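Local structure of dihydropteroate synthase 2 (Mycobacterium tuberculosis, 2VP8) at residues K131-N142 and V155-V164; T186-I194 and L231-T242. The protein seems to lack dihydropteroate synthase activity and probably has no role in folate metabolism, although this member of the family can probably bind the inhibitor dapsone. All coordinates share one frame; numbering follows the deposited sequence.

Contact 1: K131-N142 and V155-V164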
loop_
_atom_site.group_PDB
_atom_site.type_symbol
_atom_site.label_atom_id
_atom_site.label_comp_id
_atom_site.label_asym_id
_atom_site.label_seq_id
_atom_site.Cartn_x
_atom_site.Cartn_y
_atom_site.Cartn_z
ATOM N N LYS B 131 14.351 -12.932 -31.074
ATOM C CA LYS B 131 13.884 -13.576 -32.298
ATOM C C LYS B 131 13.521 -15.042 -32.052
ATOM O O LYS B 131 12.373 -15.444 -32.255
ATOM C CB LYS B 131 14.940 -13.455 -33.403
ATOM C CG LYS B 131 14.389 -13.548 -34.824
ATOM C CD LYS B 131 15.495 -13.484 -35.874
ATOM C CE LYS B 131 14.918 -13.402 -37.283
ATOM N NZ LYS B 131 15.938 -13.693 -38.327
ATOM N N ALA B 132 14.493 -15.825 -31.588
ATOM C CA ALA B 132 14.291 -17.252 -31.346
ATOM C C ALA B 132 13.299 -17.510 -30.219
ATOM O O ALA B 132 12.597 -18.524 -30.227
ATOM C CB ALA B 132 15.610 -17.932 -31.055
ATOM N N ALA B 133 13.246 -16.590 -29.257
ATOM C CA ALA B 133 12.362 -16.722 -28.103
ATOM C C ALA B 133 10.899 -16.567 -28.505
ATOM O O ALA B 133 10.040 -17.311 -28.031
ATOM C CB ALA B 133 12.732 -15.722 -27.033
ATOM N N CYS B 134 10.626 -15.603 -29.382
ATOM C CA CYS B 134 9.293 -15.429 -29.950
ATOM C C CYS B 134 8.889 -16.642 -30.781
ATOM O O CYS B 134 7.739 -17.084 -30.726
ATOM C CB CYS B 134 9.237 -14.165 -30.803
ATOM S SG CYS B 134 9.265 -12.655 -29.832
ATOM N N ALA B 135 9.843 -17.174 -31.539
ATOM C CA ALA B 135 9.626 -18.368 -32.343
ATOM C C ALA B 135 9.317 -19.556 -31.448
ATOM O O ALA B 135 8.487 -20.399 -31.788
ATOM C CB ALA B 135 10.849 -18.659 -33.208
ATOM N N ALA B 136 9.984 -19.606 -30.297
ATOM C CA ALA B 136 9.785 -20.675 -29.334
ATOM C C ALA B 136 8.400 -20.614 -28.687
ATOM O O ALA B 136 7.891 -21.639 -28.208
ATOM C CB ALA B 136 10.882 -20.650 -28.282
ATOM N N GLY B 137 7.802 -19.421 -28.675
ATOM C CA GLY B 137 6.451 -19.226 -28.154
ATOM C C GLY B 137 6.222 -17.976 -27.315
ATOM O O GLY B 137 5.115 -17.763 -26.817
ATOM N N ALA B 138 7.251 -17.144 -27.148
ATOM C CA ALA B 138 7.119 -15.920 -26.350
ATOM C C ALA B 138 6.169 -14.934 -27.020
ATOM O O ALA B 138 6.143 -14.805 -28.246
ATOM C CB ALA B 138 8.473 -15.278 -26.100
ATOM N N ASP B 139 5.383 -14.247 -26.203
ATOM C CA ASP B 139 4.344 -13.356 -26.696
ATOM C C ASP B 139 4.752 -11.901 -26.537
ATOM O O ASP B 139 4.222 -11.016 -27.214
ATOM C CB ASP B 139 3.041 -13.613 -25.937
ATOM C CG ASP B 139 2.726 -15.089 -25.811
ATOM O OD1 ASP B 139 2.459 -15.733 -26.847
ATOM O OD2 ASP B 139 2.756 -15.616 -24.680
ATOM N N LEU B 140 5.704 -11.666 -25.643
ATOM C CA LEU B 140 6.055 -10.325 -25.220
ATOM C C LEU B 140 7.558 -10.236 -25.049
ATOM O O LEU B 140 8.166 -11.098 -24.419
ATOM C CB LEU B 140 5.339 -10.013 -23.893
ATOM C CG LEU B 140 5.582 -8.735 -23.081
ATOM C CD1 LEU B 140 5.234 -7.465 -23.878
ATOM C CD2 LEU B 140 4.779 -8.789 -21.812
ATOM N N ILE B 141 8.167 -9.203 -25.617
ATOM C CA ILE B 141 9.577 -8.955 -25.358
ATOM C C ILE B 141 9.712 -7.948 -24.223
ATOM O O ILE B 141 9.166 -6.842 -24.279
ATOM C CB ILE B 141 10.328 -8.464 -26.598
ATOM C CG1 ILE B 141 10.052 -9.388 -27.794
ATOM C CG2 ILE B 141 11.828 -8.370 -26.298
ATOM C CD1 ILE B 141 10.327 -8.765 -29.125
ATOM N N ASN B 142 10.420 -8.362 -23.180
ATOM C CA ASN B 142 10.701 -7.494 -22.059
ATOM C C ASN B 142 12.137 -6.996 -22.138
ATOM O O ASN B 142 13.034 -7.545 -21.489
ATOM C CB ASN B 142 10.444 -8.222 -20.744
ATOM C CG ASN B 142 10.467 -7.297 -19.552
ATOM O OD1 ASN B 142 10.485 -6.076 -19.702
ATOM N ND2 ASN B 142 10.461 -7.874 -18.354
ATOM N N VAL B 155 11.778 -6.829 -34.545
ATOM C CA VAL B 155 11.582 -8.229 -34.169
ATOM C C VAL B 155 10.164 -8.476 -33.645
ATOM O O VAL B 155 9.483 -9.396 -34.100
ATOM C CB VAL B 155 12.624 -8.692 -33.122
ATOM C CG1 VAL B 155 12.416 -10.164 -32.757
ATOM C CG2 VAL B 155 14.037 -8.463 -33.628
ATOM N N ALA B 156 9.727 -7.648 -32.697
ATOM C CA ALA B 156 8.376 -7.738 -32.145
ATOM C C ALA B 156 7.317 -7.644 -33.234
ATOM O O ALA B 156 6.336 -8.385 -33.217
ATOM C CB ALA B 156 8.156 -6.651 -31.104
ATOM N N ALA B 157 7.537 -6.731 -34.179
ATOM C CA ALA B 157 6.613 -6.485 -35.278
ATOM C C ALA B 157 6.437 -7.722 -36.161
ATOM O O ALA B 157 5.311 -8.141 -36.429
ATOM C CB ALA B 157 7.096 -5.301 -36.105
ATOM N N GLU B 158 7.556 -8.299 -36.594
ATOM C CA GLU B 158 7.573 -9.481 -37.458
ATOM C C GLU B 158 6.865 -10.692 -36.834
ATOM O O GLU B 158 6.100 -11.391 -37.502
ATOM C CB GLU B 158 9.022 -9.829 -37.820
ATOM C CG GLU B 158 9.224 -11.181 -38.514
ATOM C CD GLU B 158 10.672 -11.415 -38.939
ATOM O OE1 GLU B 158 11.549 -10.576 -38.494
ATOM O OE2 GLU B 158 10.935 -12.434 -39.718
ATOM N N PHE B 159 7.114 -10.927 -35.549
ATOM C CA PHE B 159 6.543 -12.077 -34.855
ATOM C C PHE B 159 5.167 -11.808 -34.252
ATOM O O PHE B 159 4.540 -12.719 -33.710
ATOM C CB PHE B 159 7.510 -12.580 -33.784
ATOM C CG PHE B 159 8.640 -13.392 -34.333
ATOM C CD1 PHE B 159 9.854 -12.792 -34.647
ATOM C CD2 PHE B 159 8.491 -14.763 -34.548
ATOM C CE1 PHE B 159 10.905 -13.545 -35.164
ATOM C CE2 PHE B 159 9.536 -15.524 -35.057
ATOM C CZ PHE B 159 10.746 -14.912 -35.368
ATOM N N GLY B 160 4.694 -10.569 -34.358
ATOM C CA GLY B 160 3.424 -10.191 -33.754
ATOM C C GLY B 160 3.501 -10.305 -32.242
ATOM O O GLY B 160 2.553 -10.738 -31.587
ATOM N N ALA B 161 4.651 -9.925 -31.696
ATOM C CA ALA B 161 4.873 -9.938 -30.263
ATOM C C ALA B 161 4.783 -8.531 -29.695
ATOM O O ALA B 161 5.083 -7.551 -30.378
ATOM C CB ALA B 161 6.227 -10.548 -29.949
ATOM N N GLY B 162 4.357 -8.439 -28.445
ATOM C CA GLY B 162 4.356 -7.177 -27.726
ATOM C C GLY B 162 5.751 -6.778 -27.284
ATOM O O GLY B 162 6.692 -7.583 -27.336
ATOM N N LEU B 163 5.886 -5.533 -26.847
ATOM C CA LEU B 163 7.172 -5.027 -26.401
ATOM C C LEU B 163 7.023 -4.161 -25.159
ATOM O O LEU B 163 6.080 -3.378 -25.042
ATOM C CB LEU B 163 7.863 -4.240 -27.525
ATOM C CG LEU B 163 9.253 -3.664 -27.228
ATOM C CD1 LEU B 163 10.305 -4.764 -27.118
ATOM C CD2 LEU B 163 9.656 -2.655 -28.269
ATOM N N VAL B 164 7.956 -4.322 -24.229
ATOM C CA VAL B 164 8.038 -3.445 -23.075
ATOM C C VAL B 164 8.999 -2.309 -23.408
ATOM O O VAL B 164 10.166 -2.541 -23.740
ATOM C CB VAL B 164 8.507 -4.203 -21.797
ATOM C CG1 VAL B 164 8.757 -3.235 -20.637
ATOM C CG2 VAL B 164 7.494 -5.264 -21.398
#
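Ile141 runs beside Gly162, Leu163 and Val164 as part of two parallel strands in the TIM barrel, joined through helix 152-159 in a right-handed beta-alpha-beta crossover. Both polar backbone atoms of Ile141 are used: its N donates to Gly162 O at 2.8 Å, and its O accepts from Val164 N. One step earlier, Gly162 N donates to Asp139 O. The Ile141 side chain faces the helix layer. CG1 lies beside the residue's own backbone N (chi1 -50°), which carries CD1 out to Ala156 CB at 3.6 Å, while Leu163 CD1 crosses against Ile141 CB at 3.7 Å. On the other face of the sheet Leu140 bends its CD1 over the backbone of Gly162, 3.5 Å from its C, and touches Val164 CG2. Leu140 and Asn142 also meet Met45 of strand 43-49, which places this face in the barrel interior.

Farther out, helices 131-136 and 155-159 lie nearly side by side, their axes 10.1 Å apart and inclined by 25°. The Phe159 ring lies against the Lys131-Ala135 turn of the other helix. Cys134 CB sits over one ring face, 4.1 Å from the centroid, in a CH-pi contact, and Lys131 O lies above the same ring nearer its rim. The lysine CG meets Phe159 CE1 at 3.5 Å, while Cys134 SG turns toward Ala161 CB. After Phe159, Gly160, with positive phi, forms a Schellman motif and turns the chain toward its strand. Asp139 points its carboxylate elsewhere, to salt bridges with Arg112 and Arg35 and to Ile120 N. Next to Ile141, the Asn142 amide is divided: ND2 donates to Asp83 OD1, and OD1 rests 3.4 Å from Val164 CB.

Contact 2: T186-I194 and L231-T242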
loop_
_atom_site.group_PDB
_atom_site.type_symbol
_atom_site.label_atom_id
_atom_site.label_comp_id
_atom_site.label_asym_id
_atom_site.label_seq_id
_atom_site.Cartn_x
_atom_site.Cartn_y
_atom_site.Cartn_z
ATOM N N THR B 186 10.864 19.697 -10.307
ATOM C CA THR B 186 10.582 18.304 -9.953
ATOM C C THR B 186 9.430 17.710 -10.771
ATOM O O THR B 186 9.347 16.495 -10.950
ATOM C CB THR B 186 10.305 18.172 -8.428
ATOM O OG1 THR B 186 9.570 16.972 -8.153
ATOM C CG2 THR B 186 9.522 19.384 -7.914
ATOM N N ARG B 187 8.548 18.576 -11.260
ATOM C CA ARG B 187 7.499 18.182 -12.198
ATOM C C ARG B 187 8.103 17.800 -13.557
ATOM O O ARG B 187 7.692 16.813 -14.170
ATOM C CB ARG B 187 6.472 19.315 -12.352
ATOM C CG ARG B 187 5.424 19.103 -13.444
ATOM C CD ARG B 187 4.473 17.970 -13.092
ATOM N NE ARG B 187 3.900 17.349 -14.283
ATOM C CZ ARG B 187 2.994 16.375 -14.263
ATOM N NH1 ARG B 187 2.535 15.911 -13.107
ATOM N NH2 ARG B 187 2.540 15.869 -15.404
ATOM N N GLY B 188 9.083 18.582 -14.006
ATOM C CA GLY B 188 9.769 18.352 -15.279
ATOM C C GLY B 188 10.496 17.022 -15.370
ATOM O O GLY B 188 10.576 16.430 -16.446
ATOM N N VAL B 189 11.023 16.554 -14.240
ATOM C CA VAL B 189 11.711 15.267 -14.174
ATOM C C VAL B 189 10.760 14.148 -14.591
ATOM O O VAL B 189 11.142 13.238 -15.330
ATOM C CB VAL B 189 12.280 15.001 -12.760
ATOM C CG1 VAL B 189 12.964 13.647 -12.691
ATOM C CG2 VAL B 189 13.260 16.096 -12.372
ATOM N N VAL B 190 9.518 14.240 -14.121
ATOM C CA VAL B 190 8.466 13.284 -14.466
ATOM C C VAL B 190 8.120 13.399 -15.946
ATOM O O VAL B 190 8.047 12.395 -16.647
ATOM C CB VAL B 190 7.197 13.489 -13.589
ATOM C CG1 VAL B 190 6.033 12.655 -14.098
ATOM C CG2 VAL B 190 7.487 13.159 -12.129
ATOM N N ASP B 191 7.926 14.629 -16.416
ATOM C CA ASP B 191 7.588 14.876 -17.820
ATOM C C ASP B 191 8.705 14.460 -18.779
ATOM O O ASP B 191 8.436 14.044 -19.903
ATOM C CB ASP B 191 7.183 16.339 -18.036
ATOM C CG ASP B 191 5.752 16.628 -17.577
ATOM O OD1 ASP B 191 5.461 17.792 -17.235
ATOM O OD2 ASP B 191 4.915 15.699 -17.561
ATOM N N ALA B 192 9.948 14.558 -18.314
ATOM C CA ALA B 192 11.110 14.098 -19.073
ATOM C C ALA B 192 11.098 12.586 -19.249
ATOM O O ALA B 192 11.495 12.082 -20.297
ATOM C CB ALA B 192 12.395 14.536 -18.395
ATOM N N VAL B 193 10.650 11.870 -18.219
ATOM C CA VAL B 193 10.518 10.414 -18.288
ATOM C C VAL B 193 9.346 10.055 -19.191
ATOM O O VAL B 193 9.522 9.335 -20.172
ATOM C CB VAL B 193 10.333 9.765 -16.890
ATOM C CG1 VAL B 193 10.130 8.267 -17.016
ATOM C CG2 VAL B 193 11.530 10.060 -15.995
ATOM N N ILE B 194 8.164 10.576 -18.860
ATOM C CA ILE B 194 6.945 10.376 -19.653
ATOM C C ILE B 194 7.206 10.578 -21.147
ATOM O O ILE B 194 6.745 9.797 -21.981
ATOM C CB ILE B 194 5.799 11.312 -19.174
ATOM C CG1 ILE B 194 5.190 10.782 -17.869
ATOM C CG2 ILE B 194 4.719 11.478 -20.254
ATOM C CD1 ILE B 194 4.221 11.724 -17.191
ATOM N N LEU B 231 9.904 9.473 -6.765
ATOM C CA LEU B 231 9.189 10.489 -7.534
ATOM C C LEU B 231 8.274 9.847 -8.546
ATOM O O LEU B 231 7.077 10.123 -8.573
ATOM C CB LEU B 231 10.137 11.408 -8.295
ATOM C CG LEU B 231 10.351 12.846 -7.832
ATOM C CD1 LEU B 231 10.949 13.613 -9.013
ATOM C CD2 LEU B 231 9.074 13.532 -7.310
ATOM N N LEU B 232 8.840 8.987 -9.384
ATOM C CA LEU B 232 8.057 8.342 -10.401
ATOM C C LEU B 232 6.921 7.567 -9.760
ATOM O O LEU B 232 5.802 7.566 -10.277
ATOM C CB LEU B 232 8.930 7.451 -11.281
ATOM C CG LEU B 232 9.988 8.194 -12.095
ATOM C CD1 LEU B 232 10.716 7.220 -12.989
ATOM C CD2 LEU B 232 9.376 9.322 -12.920
ATOM N N LEU B 233 7.201 6.936 -8.621
ATOM C CA LEU B 233 6.165 6.262 -7.843
ATOM C C LEU B 233 5.050 7.222 -7.454
ATOM O O LEU B 233 3.868 6.901 -7.599
ATOM C CB LEU B 233 6.750 5.644 -6.577
ATOM C CG LEU B 233 7.154 4.179 -6.630
ATOM C CD1 LEU B 233 7.967 3.792 -5.378
ATOM C CD2 LEU B 233 5.912 3.321 -6.780
ATOM N N ARG B 234 5.430 8.395 -6.954
ATOM C CA ARG B 234 4.464 9.416 -6.568
ATOM C C ARG B 234 3.590 9.786 -7.763
ATOM O O ARG B 234 2.431 10.161 -7.596
ATOM C CB ARG B 234 5.194 10.655 -6.056
ATOM C CG ARG B 234 4.334 11.665 -5.333
ATOM C CD ARG B 234 5.177 12.374 -4.274
ATOM N NE ARG B 234 5.779 13.618 -4.730
ATOM C CZ ARG B 234 6.947 14.091 -4.317
ATOM N NH1 ARG B 234 7.702 13.420 -3.455
ATOM N NH2 ARG B 234 7.372 15.241 -4.793
ATOM N N HIS B 235 4.152 9.659 -8.962
ATOM C CA HIS B 235 3.505 10.167 -10.162
ATOM C C HIS B 235 2.974 9.092 -11.105
ATOM O O HIS B 235 2.639 9.395 -12.259
ATOM C CB HIS B 235 4.428 11.144 -10.896
ATOM C CG HIS B 235 4.464 12.509 -10.282
ATOM N ND1 HIS B 235 5.230 12.809 -9.175
ATOM C CD2 HIS B 235 3.818 13.652 -10.611
ATOM C CE1 HIS B 235 5.056 14.080 -8.853
ATOM N NE2 HIS B 235 4.202 14.615 -9.707
ATOM N N VAL B 236 2.858 7.859 -10.600
ATOM C CA VAL B 236 2.307 6.747 -11.371
ATOM C C VAL B 236 1.066 7.172 -12.143
ATOM O O VAL B 236 1.026 7.000 -13.349
ATOM C CB VAL B 236 2.033 5.482 -10.497
ATOM C CG1 VAL B 236 1.296 4.427 -11.281
ATOM C CG2 VAL B 236 3.340 4.884 -9.996
ATOM N N ALA B 237 0.078 7.755 -11.458
ATOM C CA ALA B 237 -1.135 8.307 -12.094
ATOM C C ALA B 237 -0.837 9.058 -13.383
ATOM O O ALA B 237 -1.524 8.863 -14.391
ATOM C CB ALA B 237 -1.892 9.208 -11.135
ATOM N N ASP B 238 0.188 9.913 -13.346
ATOM C CA ASP B 238 0.616 10.643 -14.540
ATOM C C ASP B 238 1.101 9.676 -15.629
ATOM O O ASP B 238 0.710 9.804 -16.790
ATOM C CB ASP B 238 1.675 11.693 -14.196
ATOM C CG ASP B 238 1.134 12.783 -13.287
ATOM O OD1 ASP B 238 0.155 13.451 -13.677
ATOM O OD2 ASP B 238 1.675 12.971 -12.175
ATOM N N LEU B 239 1.920 8.696 -15.244
ATOM C CA LEU B 239 2.341 7.652 -16.175
ATOM C C LEU B 239 1.132 6.921 -16.765
ATOM O O LEU B 239 1.061 6.715 -17.976
ATOM C CB LEU B 239 3.272 6.637 -15.498
ATOM C CG LEU B 239 4.740 6.932 -15.147
ATOM C CD1 LEU B 239 5.394 7.867 -16.165
ATOM C CD2 LEU B 239 4.892 7.463 -13.754
ATOM N N VAL B 240 0.191 6.536 -15.901
ATOM C CA VAL B 240 -1.015 5.810 -16.308
ATOM C C VAL B 240 -1.858 6.639 -17.272
ATOM O O VAL B 240 -2.347 6.127 -18.270
ATOM C CB VAL B 240 -1.861 5.409 -15.078
ATOM C CG1 VAL B 240 -3.205 4.787 -15.495
ATOM C CG2 VAL B 240 -1.075 4.466 -14.191
ATOM N N MET B 241 -1.986 7.929 -16.970
ATOM C CA MET B 241 -2.751 8.869 -17.774
ATOM C C MET B 241 -2.234 9.054 -19.208
ATOM O O MET B 241 -2.939 9.625 -20.046
ATOM C CB MET B 241 -2.827 10.224 -17.066
ATOM C CG MET B 241 -3.906 10.318 -15.980
ATOM S SD MET B 241 -5.572 9.916 -16.568
ATOM C CE MET B 241 -5.916 11.270 -17.704
ATOM N N THR B 242 -1.019 8.577 -19.490
ATOM C CA THR B 242 -0.486 8.584 -20.860
ATOM C C THR B 242 -1.302 7.670 -21.770
ATOM O O THR B 242 -1.324 7.859 -22.990
ATOM C CB THR B 242 1.001 8.159 -20.939
ATOM O OG1 THR B 242 1.136 6.782 -20.560
ATOM C CG2 THR B 242 1.873 9.034 -20.047
#
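This is a helix-against-helix contact in the outer layer of the barrel, where Val190 and Ile194 of helix 186-207 pack on His235, at the junction of helices 227-234 and 236-241, and on Asp238 and Leu239 of the second. Val190 CG2 stands over one face of the His235 imidazole, 3.8 Å from the centroid, a CH-pi contact. The ring has a weak bond from ND1 to Leu231 O, which may help to orient it. On the inner side Val193 CG2 and Leu232 CD2 meet tip to tip at 3.8 Å. One turn after Val190, the longer branch of Ile194 touches Leu239 CD1 with CG1 and Asp238 CB with CD1, and its CG2 methyl meets Thr242 CG2.

At the outer edge Arg187, bent at chi2 (68°), returns over its own helix. Its guanidinium makes a salt bridge to Asp191 through weak bonds and reaches Asp238 through NH1, the guanidinium and carboxylate planes perpendicular (90°), although the position of Asp238 OD2 is less certain. Beyond the contact, Leu233 packs on Ile304 of the second subunit. With an axis angle of 34° between helices 186-194 and 236-241, the arrangement is that of neighbouring helices in the outer ring of a TIM barrel.

Contacts 1 and 2 follow one another along the chain: strand 162-166, paired in contact 1, is followed by helix 186-207, which packs in contact 2. They nevertheless lie on opposite sides of the chain's centre, with their own centres 28 Å apart and their nearest atoms about 12 Å apart. Contact 1 joins barrel strands and the helices over them, whereas contact 2 belongs to the helical layer alone. Contact 1 comes closer to His220, a position that, by similarity, marks family members without synthase activity: the side chain of Asn142 is about 5 Å from that of His220, while that of Leu232 in contact 2 is about 8 Å away.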